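Local coordinates for protein phytanoyl-CoA dioxygenase (Streptomyces malaysiense, PDB 6ZYL) that catalyses beta-hydroxylation of the peptide thioholgamide as a non-heme monooxygenase, probably using iron and 2-oxoglutarate, at residues D106-R117 with G228-P239. Numbering follows the deposited sequence.
Sequences DLLVWSTNLFIR and GRFNFAIDYITP
The carbonyl oxygen F115 O is gripped from opposite faces of its plane, by R229 NH2 at 2.9 Å and by the backbone N of N231 at 3.0 Å. Strands 107-117 and 229-237 are antiparallel neighbours in the large sheet, consistent with the double-stranded beta-helix fold of the PhyH family. Arginine suits this place because its long chain, bent at chi2 and chi3, reaches along the sheet to the next hydrogen-bonded pair, F115-N231. The guanidinium is sandwiched, N231 CG over one face and R117 CD 3.5 Å above the other, which limits its rotation; NH2 also binds a tartrate, probably from the crystallisation liquor, consistent with a pocket for a carboxylate.

W110 and S111 lie opposite D235, a beta bulge marked by the helix-like psi of W110 (-32°). Here S111, short enough to fit beside the carboxylate, gives its hydroxyl OG to D235 OD2 at 2.6 Å on the anti side, while the same OD2 meets the W110 ring edge 3.7 Å from CE3. A salt bridge from R145 to OD1 further fixes this buried acid.

The face bearing V109, I234 and F232 is largely apolar. V109 CG2 packs 3.6 Å from Y236 CE1, T112 CG2 equally near F232 CZ, and helix 46-66 covers I116 and F230. Beta-branched I116 there makes a CH-pi contact, its CG2 3.8 Å from the F230 ring centroid and 12° off the normal.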
loop_
_atom_site.group_PDB
_atom_site.type_symbol
_atom_site.label_atom_id
_atom_site.label_comp_id
_atom_site.label_asym_id
_atom_site.label_seq_id
_atom_site.Cartn_x
_atom_site.Cartn_y
_atom_site.Cartn_z
ATOM N N ASP A 106 17.095 -6.075 -3.912
ATOM C CA ASP A 106 16.598 -6.918 -2.829
ATOM C C ASP A 106 15.297 -6.316 -2.314
ATOM O O ASP A 106 15.300 -5.234 -1.716
ATOM C CB ASP A 106 17.628 -7.038 -1.711
ATOM C CG ASP A 106 18.959 -7.570 -2.203
ATOM O OD1 ASP A 106 18.957 -8.521 -3.012
ATOM O OD2 ASP A 106 20.006 -7.039 -1.781
ATOM N N LEU A 107 14.191 -7.028 -2.528
ATOM C CA LEU A 107 12.874 -6.481 -2.241
ATOM C C LEU A 107 12.000 -7.494 -1.520
ATOM O O LEU A 107 12.072 -8.696 -1.784
ATOM C CB LEU A 107 12.169 -6.047 -3.532
ATOM C CG LEU A 107 12.884 -5.029 -4.420
ATOM C CD1 LEU A 107 12.143 -4.863 -5.742
ATOM C CD2 LEU A 107 13.012 -3.695 -3.706
ATOM N N LEU A 108 11.162 -6.986 -0.616
ATOM C CA LEU A 108 10.149 -7.777 0.060
ATOM C C LEU A 108 8.845 -6.993 0.069
ATOM O O LEU A 108 8.848 -5.760 0.078
ATOM C CB LEU A 108 10.556 -8.111 1.498
ATOM C CG LEU A 108 11.864 -8.874 1.696
ATOM C CD1 LEU A 108 12.964 -7.915 2.112
ATOM C CD2 LEU A 108 11.679 -9.972 2.728
ATOM N N VAL A 109 7.733 -7.720 0.059
ATOM C CA VAL A 109 6.414 -7.128 0.244
ATOM C C VAL A 109 6.090 -7.161 1.732
ATOM O O VAL A 109 6.003 -8.237 2.334
ATOM C CB VAL A 109 5.345 -7.870 -0.572
ATOM C CG1 VAL A 109 3.959 -7.329 -0.234
ATOM C CG2 VAL A 109 5.628 -7.742 -2.062
ATOM N N TRP A 110 5.912 -5.984 2.327
ATOM C CA TRP A 110 5.662 -5.877 3.758
ATOM C C TRP A 110 4.180 -5.840 4.098
ATOM O O TRP A 110 3.786 -6.340 5.157
ATOM C CB TRP A 110 6.354 -4.625 4.307
ATOM C CG TRP A 110 6.257 -4.469 5.791
ATOM C CD1 TRP A 110 7.005 -5.111 6.735
ATOM C CD2 TRP A 110 5.366 -3.606 6.502
ATOM N NE1 TRP A 110 6.630 -4.702 7.992
ATOM C CE2 TRP A 110 5.625 -3.778 7.876
ATOM C CE3 TRP A 110 4.370 -2.706 6.110
ATOM C CZ2 TRP A 110 4.923 -3.085 8.860
ATOM C CZ3 TRP A 110 3.676 -2.019 7.086
ATOM C CH2 TRP A 110 3.955 -2.212 8.447
ATOM N N SER A 111 3.348 -5.269 3.228
ATOM C CA SER A 111 1.910 -5.255 3.458
ATOM C C SER A 111 1.194 -4.935 2.154
ATOM O O SER A 111 1.795 -4.437 1.200
ATOM C CB SER A 111 1.524 -4.235 4.534
ATOM O OG SER A 111 1.348 -2.947 3.967
ATOM N N THR A 112 -0.103 -5.240 2.127
ATOM C CA THR A 112 -0.991 -4.801 1.060
ATOM C C THR A 112 -2.251 -4.217 1.680
ATOM O O THR A 112 -2.684 -4.636 2.758
ATOM C CB THR A 112 -1.364 -5.938 0.092
ATOM O OG1 THR A 112 -1.803 -7.089 0.822
ATOM C CG2 THR A 112 -0.168 -6.305 -0.785
ATOM N N ASN A 113 -2.829 -3.238 0.989
ATOM C CA ASN A 113 -4.017 -2.541 1.459
ATOM C C ASN A 113 -4.962 -2.314 0.292
ATOM O O ASN A 113 -4.528 -1.958 -0.806
ATOM C CB ASN A 113 -3.670 -1.179 2.084
ATOM C CG ASN A 113 -3.248 -1.288 3.531
ATOM O OD1 ASN A 113 -4.081 -1.278 4.436
ATOM N ND2 ASN A 113 -1.946 -1.382 3.758
ATOM N N LEU A 114 -6.252 -2.520 0.534
ATOM C CA LEU A 114 -7.300 -2.079 -0.376
ATOM C C LEU A 114 -7.847 -0.758 0.151
ATOM O O LEU A 114 -8.342 -0.698 1.281
ATOM C CB LEU A 114 -8.412 -3.119 -0.492
ATOM C CG LEU A 114 -8.324 -4.073 -1.682
ATOM C CD1 LEU A 114 -9.381 -5.168 -1.545
ATOM C CD2 LEU A 114 -8.478 -3.339 -3.003
ATOM N N PHE A 115 -7.728 0.296 -0.648
ATOM C CA PHE A 115 -8.268 1.615 -0.320
ATOM C C PHE A 115 -9.410 1.875 -1.296
ATOM O O PHE A 115 -9.181 2.219 -2.459
ATOM C CB PHE A 115 -7.189 2.691 -0.404
ATOM C CG PHE A 115 -6.108 2.545 0.630
ATOM C CD1 PHE A 115 -6.426 2.391 1.971
ATOM C CD2 PHE A 115 -4.775 2.564 0.263
ATOM C CE1 PHE A 115 -5.434 2.257 2.923
ATOM C CE2 PHE A 115 -3.777 2.433 1.209
ATOM C CZ PHE A 115 -4.107 2.279 2.542
ATOM N N ILE A 116 -10.639 1.691 -0.824
ATOM C CA ILE A 116 -11.832 1.813 -1.650
ATOM C C ILE A 116 -12.648 2.992 -1.145
ATOM O O ILE A 116 -12.980 3.062 0.044
ATOM C CB ILE A 116 -12.669 0.521 -1.628
ATOM C CG1 ILE A 116 -11.833 -0.656 -2.137
ATOM C CG2 ILE A 116 -13.928 0.683 -2.466
ATOM C CD1 ILE A 116 -12.366 -2.012 -1.726
ATOM N N ARG A 117 -12.956 3.921 -2.044
ATOM C CA ARG A 117 -13.832 5.046 -1.738
ATOM C C ARG A 117 -15.108 4.883 -2.551
ATOM O O ARG A 117 -15.118 5.174 -3.757
ATOM C CB ARG A 117 -13.139 6.371 -2.057
ATOM C CG ARG A 117 -11.877 6.568 -1.226
ATOM C CD ARG A 117 -11.319 7.973 -1.341
ATOM N NE ARG A 117 -11.882 8.869 -0.336
ATOM C CZ ARG A 117 -11.437 8.972 0.913
ATOM N NH1 ARG A 117 -10.415 8.234 1.322
ATOM N NH2 ARG A 117 -12.017 9.818 1.754
ATOM N N GLY A 228 -17.432 3.667 -7.597
ATOM C CA GLY A 228 -16.432 3.510 -6.564
ATOM C C GLY A 228 -15.020 3.620 -7.109
ATOM O O GLY A 228 -14.742 3.295 -8.263
ATOM N N ARG A 229 -14.117 4.086 -6.250
ATOM C CA ARG A 229 -12.704 4.249 -6.572
ATOM C C ARG A 229 -11.920 3.171 -5.837
ATOM O O ARG A 229 -11.959 3.109 -4.604
ATOM C CB ARG A 229 -12.227 5.646 -6.174
ATOM C CG ARG A 229 -10.796 5.971 -6.545
ATOM C CD ARG A 229 -10.094 6.674 -5.390
ATOM N NE ARG A 229 -9.634 5.721 -4.385
ATOM C CZ ARG A 229 -8.841 6.025 -3.364
ATOM N NH1 ARG A 229 -8.410 7.268 -3.200
ATOM N NH2 ARG A 229 -8.471 5.081 -2.508
ATOM N N PHE A 230 -11.219 2.325 -6.591
ATOM C CA PHE A 230 -10.530 1.162 -6.040
ATOM C C PHE A 230 -9.031 1.312 -6.251
ATOM O O PHE A 230 -8.572 1.435 -7.392
ATOM C CB PHE A 230 -11.010 -0.139 -6.696
ATOM C CG PHE A 230 -12.377 -0.579 -6.265
ATOM C CD1 PHE A 230 -13.503 0.109 -6.682
ATOM C CD2 PHE A 230 -12.538 -1.692 -5.458
ATOM C CE1 PHE A 230 -14.762 -0.295 -6.290
ATOM C CE2 PHE A 230 -13.794 -2.101 -5.059
ATOM C CZ PHE A 230 -14.910 -1.402 -5.477
ATOM N N ASN A 231 -8.269 1.265 -5.162
ATOM C CA ASN A 231 -6.816 1.320 -5.228
ATOM C C ASN A 231 -6.222 0.233 -4.345
ATOM O O ASN A 231 -6.730 -0.049 -3.255
ATOM C CB ASN A 231 -6.305 2.696 -4.812
ATOM C CG ASN A 231 -6.705 3.780 -5.798
ATOM O OD1 ASN A 231 -7.814 4.311 -5.737
ATOM N ND2 ASN A 231 -5.808 4.099 -6.725
ATOM N N PHE A 232 -5.152 -0.382 -4.840
ATOM C CA PHE A 232 -4.473 -1.499 -4.192
ATOM C C PHE A 232 -3.050 -1.044 -3.893
ATOM O O PHE A 232 -2.268 -0.793 -4.817
ATOM C CB PHE A 232 -4.507 -2.731 -5.096
ATOM C CG PHE A 232 -3.772 -3.915 -4.548
ATOM C CD1 PHE A 232 -4.247 -4.596 -3.439
ATOM C CD2 PHE A 232 -2.613 -4.362 -5.159
ATOM C CE1 PHE A 232 -3.568 -5.693 -2.942
ATOM C CE2 PHE A 232 -1.931 -5.456 -4.667
ATOM C CZ PHE A 232 -2.409 -6.123 -3.558
ATOM N N ALA A 233 -2.724 -0.921 -2.609
ATOM C CA ALA A 233 -1.456 -0.358 -2.165
ATOM C C ALA A 233 -0.527 -1.463 -1.681
ATOM O O ALA A 233 -0.947 -2.378 -0.969
ATOM C CB ALA A 233 -1.675 0.661 -1.046
ATOM N N ILE A 234 0.744 -1.359 -2.062
ATOM C CA ILE A 234 1.742 -2.381 -1.775
ATOM C C ILE A 234 2.944 -1.702 -1.142
ATOM O O ILE A 234 3.533 -0.795 -1.740
ATOM C CB ILE A 234 2.177 -3.142 -3.038
ATOM C CG1 ILE A 234 0.975 -3.502 -3.908
ATOM C CG2 ILE A 234 2.952 -4.398 -2.662
ATOM C CD1 ILE A 234 1.354 -3.851 -5.343
ATOM N N ASP A 235 3.316 -2.145 0.054
ATOM C CA ASP A 235 4.508 -1.644 0.724
ATOM C C ASP A 235 5.693 -2.537 0.376
ATOM O O ASP A 235 5.706 -3.723 0.723
ATOM C CB ASP A 235 4.303 -1.596 2.234
ATOM C CG ASP A 235 3.384 -0.475 2.655
ATOM O OD1 ASP A 235 3.497 0.628 2.080
ATOM O OD2 ASP A 235 2.541 -0.696 3.550
ATOM N N TYR A 236 6.671 -1.972 -0.323
ATOM C CA TYR A 236 7.907 -2.663 -0.652
ATOM C C TYR A 236 9.025 -2.149 0.246
ATOM O O TYR A 236 9.126 -0.946 0.502
ATOM C CB TYR A 236 8.278 -2.460 -2.123
ATOM C CG TYR A 236 7.374 -3.203 -3.084
ATOM C CD1 TYR A 236 7.625 -4.527 -3.421
ATOM C CD2 TYR A 236 6.269 -2.581 -3.649
ATOM C CE1 TYR A 236 6.798 -5.212 -4.299
ATOM C CE2 TYR A 236 5.437 -3.256 -4.526
ATOM C CZ TYR A 236 5.707 -4.570 -4.848
ATOM O OH TYR A 236 4.882 -5.243 -5.719
ATOM N N ILE A 237 9.854 -3.073 0.729
ATOM C CA ILE A 237 10.995 -2.746 1.572
ATOM C C ILE A 237 12.191 -3.555 1.089
ATOM O O ILE A 237 12.051 -4.537 0.359
ATOM C CB ILE A 237 10.736 -3.040 3.069
ATOM C CG1 ILE A 237 10.494 -4.538 3.282
ATOM C CG2 ILE A 237 9.557 -2.234 3.583
ATOM C CD1 ILE A 237 10.400 -4.952 4.746
ATOM N N THR A 238 13.372 -3.131 1.509
ATOM C CA THR A 238 14.589 -3.911 1.370
ATOM C C THR A 238 14.963 -4.522 2.710
ATOM O O THR A 238 14.410 -4.161 3.753
ATOM C CB THR A 238 15.734 -3.032 0.861
ATOM O OG1 THR A 238 16.315 -2.325 1.964
ATOM C CG2 THR A 238 15.241 -2.047 -0.185
ATOM N N PRO A 239 15.918 -5.458 2.724
ATOM C CA PRO A 239 16.357 -6.038 4.007
ATOM C C PRO A 239 17.048 -5.044 4.929
ATOM O O PRO A 239 17.376 -5.409 6.065
ATOM C CB PRO A 239 17.320 -7.161 3.584
ATOM C CG PRO A 239 17.019 -7.420 2.123
ATOM C CD PRO A 239 16.570 -6.093 1.565
HETATM O O HOH W 1 -0.091 -1.089 1.697
#